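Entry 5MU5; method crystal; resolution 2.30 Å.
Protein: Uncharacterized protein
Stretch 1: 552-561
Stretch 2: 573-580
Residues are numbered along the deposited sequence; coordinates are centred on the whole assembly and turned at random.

Stretch 1 552-561: TLLGECAQAM
Stretch 2, residues 573-580: LVLSEMLL

Two helical segments of one chain pack almost antiparallel, their N-to-C directions 170° apart and their axes 9.9 Å from each other at closest approach. Residues 552-561 lie wholly within a helix that extends beyond both ends of the stretch; the second helix enters from before Leu573 and ends at Leu579, after which Leu580 leaves helical geometry at phi/psi -102/-119. Most other residues stay near -63/-42, though Leu579 widens to phi -105. The register is set by Cys557 CA opposite Leu575 CA at 6.4 Å and Ala560 CA opposite Val574 CA at 6.8 Å, so that Leu553 falls beside the Met578-Leu579 end.

Backbone hydrogen bonds stay within each helix. The i to i+4 ladder runs from Glu556 N to Thr552 O (3.0 Å) through Met561 N to Cys557 O (3.1 Å), and in the second helix from Glu577 N to Leu573 O (3.1 Å) through Leu580 N to Ser576 O (2.7 Å). No hydrogen bond crosses between the stretches; the contact is made by shape and apolar packing, burying 339 Å² over both sides.

The central device is a knob in a hole. Met578 points toward the first helix in an extended m, t, t rotamer and sits among Leu553, Glu556, Cys557 and Ala560. Its unbranched thioether reaches in toward the first helix: Met578 CE lies 3.6 Å from Glu556 O and 4.2 Å from Ala560 CB, while Met578 SD lies 4.3 Å from Cys557 SG. Glu556, with chi1 m and chi2 t, offers its aliphatic base to this methionine, CB to Met578 SD being 4.1 Å, while the residue as a whole remains exposed.

Small residues lie where the backbones come nearest. Ala560 points toward the second helix, and its lone methyl CB meets Val574 CG1 at 3.7 Å, with Val574 in the t rotamer, and Leu575 CD2 at 4.2 Å. Cys557, chi1 m, is directed sideways; its CB packs on Leu575 CD2 at 3.9 Å and its SG on Leu579 CD2 at 3.9 Å.

Leucines fill the flank. Leu553, Leu575 and Leu579, buried like Cys557 and Ala560, all leave the backbone sideways but bring their ends nearer, Leu553 as t, p and the other two as m, t; a branched apolar end lets leucine reach the partner from such a start. Leu553 CD2 meets Leu579 CD2 at 4.0 Å, and Leu553 CD1 approaches Met578 CB at 4.4 Å. Of the residues without contact, Ala558 points away and Gln559 carries its amide end away from the partner helix.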

# COMPACT_ATOMS: atom_id res chain seq x y z
N THR A 552 5.96 -25.17 2.95
CA THR A 552 7.30 -24.99 3.52
C THR A 552 7.38 -23.67 4.30
O THR A 552 7.88 -23.62 5.44
CB THR A 552 8.35 -25.03 2.39
OG1 THR A 552 8.39 -26.35 1.83
CG2 THR A 552 9.75 -24.66 2.89
N LEU A 553 6.90 -22.59 3.69
CA LEU A 553 6.88 -21.29 4.34
C LEU A 553 6.04 -21.31 5.63
O LEU A 553 6.43 -20.78 6.67
CB LEU A 553 6.37 -20.20 3.38
CG LEU A 553 6.36 -18.76 3.93
CD1 LEU A 553 7.71 -18.35 4.52
CD2 LEU A 553 5.92 -17.77 2.86
N LEU A 554 4.87 -21.93 5.54
CA LEU A 554 3.97 -22.03 6.67
C LEU A 554 4.65 -22.79 7.80
O LEU A 554 4.55 -22.40 8.95
CB LEU A 554 2.69 -22.73 6.26
CG LEU A 554 1.75 -21.92 5.37
CD1 LEU A 554 0.58 -22.78 4.91
CD2 LEU A 554 1.25 -20.68 6.11
N GLY A 555 5.33 -23.88 7.44
CA GLY A 555 6.04 -24.67 8.42
C GLY A 555 7.08 -23.83 9.15
O GLY A 555 7.23 -23.96 10.36
N GLU A 556 7.77 -22.97 8.41
CA GLU A 556 8.82 -22.12 9.00
C GLU A 556 8.23 -21.07 9.96
O GLU A 556 8.85 -20.75 10.98
CB GLU A 556 9.70 -21.47 7.90
CG GLU A 556 10.60 -22.48 7.19
CD GLU A 556 11.28 -21.94 5.92
OE1 GLU A 556 10.93 -20.83 5.46
OE2 GLU A 556 12.18 -22.64 5.37
N CYS A 557 7.03 -20.58 9.67
CA CYS A 557 6.35 -19.64 10.57
C CYS A 557 5.83 -20.32 11.83
O CYS A 557 5.81 -19.71 12.89
CB CYS A 557 5.17 -18.96 9.88
SG CYS A 557 5.62 -18.00 8.42
N ALA A 558 5.38 -21.57 11.69
CA ALA A 558 4.90 -22.35 12.82
C ALA A 558 6.07 -22.57 13.76
O ALA A 558 5.96 -22.36 14.98
CB ALA A 558 4.35 -23.68 12.35
N GLN A 559 7.20 -22.94 13.18
CA GLN A 559 8.41 -23.19 13.95
C GLN A 559 8.92 -21.94 14.68
O GLN A 559 9.37 -22.00 15.83
CB GLN A 559 9.51 -23.73 13.01
CG GLN A 559 10.79 -24.15 13.71
CD GLN A 559 10.55 -25.27 14.71
OE1 GLN A 559 9.78 -26.19 14.45
NE2 GLN A 559 11.21 -25.19 15.86
N ALA A 560 8.82 -20.79 14.00
CA ALA A 560 9.19 -19.50 14.58
C ALA A 560 8.37 -19.21 15.82
O ALA A 560 8.91 -18.79 16.82
CB ALA A 560 9.00 -18.39 13.55
N MET A 561 7.06 -19.43 15.74
CA MET A 561 6.18 -19.27 16.90
C MET A 561 6.62 -20.19 18.05
O MET A 561 6.69 -19.75 19.20
CB MET A 561 4.71 -19.52 16.48
CG MET A 561 3.71 -19.64 17.61
SD MET A 561 3.63 -18.14 18.62
CE MET A 561 2.68 -17.10 17.51
N LEU A 573 10.16 -9.95 14.62
CA LEU A 573 11.32 -9.78 13.74
C LEU A 573 11.53 -11.01 12.89
O LEU A 573 11.79 -10.91 11.70
CB LEU A 573 12.61 -9.50 14.53
CG LEU A 573 12.72 -8.09 15.11
CD1 LEU A 573 13.79 -8.01 16.20
CD2 LEU A 573 12.98 -7.08 14.01
N VAL A 574 11.38 -12.18 13.49
CA VAL A 574 11.58 -13.42 12.75
C VAL A 574 10.49 -13.62 11.68
O VAL A 574 10.80 -14.00 10.56
CB VAL A 574 11.66 -14.63 13.68
CG1 VAL A 574 11.72 -15.93 12.89
CG2 VAL A 574 12.90 -14.52 14.55
N LEU A 575 9.23 -13.36 12.02
CA LEU A 575 8.15 -13.52 11.04
C LEU A 575 8.26 -12.50 9.92
O LEU A 575 8.02 -12.83 8.75
CB LEU A 575 6.77 -13.38 11.69
CG LEU A 575 6.33 -14.50 12.63
CD1 LEU A 575 5.02 -14.12 13.30
CD2 LEU A 575 6.20 -15.82 11.86
N SER A 576 8.59 -11.27 10.26
CA SER A 576 8.73 -10.24 9.23
C SER A 576 9.79 -10.64 8.21
O SER A 576 9.51 -10.61 7.00
CB SER A 576 9.08 -8.88 9.83
OG SER A 576 7.94 -8.34 10.47
N GLU A 577 10.97 -11.03 8.71
CA GLU A 577 12.05 -11.47 7.82
C GLU A 577 11.61 -12.57 6.85
O GLU A 577 11.97 -12.54 5.68
CB GLU A 577 13.27 -11.94 8.62
CG GLU A 577 14.36 -12.56 7.76
CD GLU A 577 15.60 -12.94 8.56
OE1 GLU A 577 15.51 -13.04 9.81
OE2 GLU A 577 16.67 -13.14 7.94
N MET A 578 10.82 -13.53 7.33
CA MET A 578 10.30 -14.59 6.48
C MET A 578 9.21 -14.15 5.51
O MET A 578 9.08 -14.72 4.45
CB MET A 578 9.69 -15.68 7.33
CG MET A 578 10.70 -16.49 8.08
SD MET A 578 9.86 -17.63 9.19
CE MET A 578 11.30 -18.32 10.01
N LEU A 579 8.40 -13.16 5.89
CA LEU A 579 7.21 -12.84 5.10
C LEU A 579 7.27 -11.57 4.25
O LEU A 579 6.68 -11.54 3.17
CB LEU A 579 6.00 -12.75 6.02
CG LEU A 579 5.69 -14.04 6.75
CD1 LEU A 579 4.57 -13.75 7.72
CD2 LEU A 579 5.30 -15.17 5.81
N LEU A 580 7.96 -10.55 4.76
CA LEU A 580 8.03 -9.22 4.12
C LEU A 580 9.36 -9.08 3.39
O LEU A 580 9.62 -9.86 2.48
CB LEU A 580 7.81 -8.13 5.16
CG LEU A 580 6.58 -8.35 6.04
CD1 LEU A 580 6.48 -7.28 7.12
CD2 LEU A 580 5.29 -8.40 5.23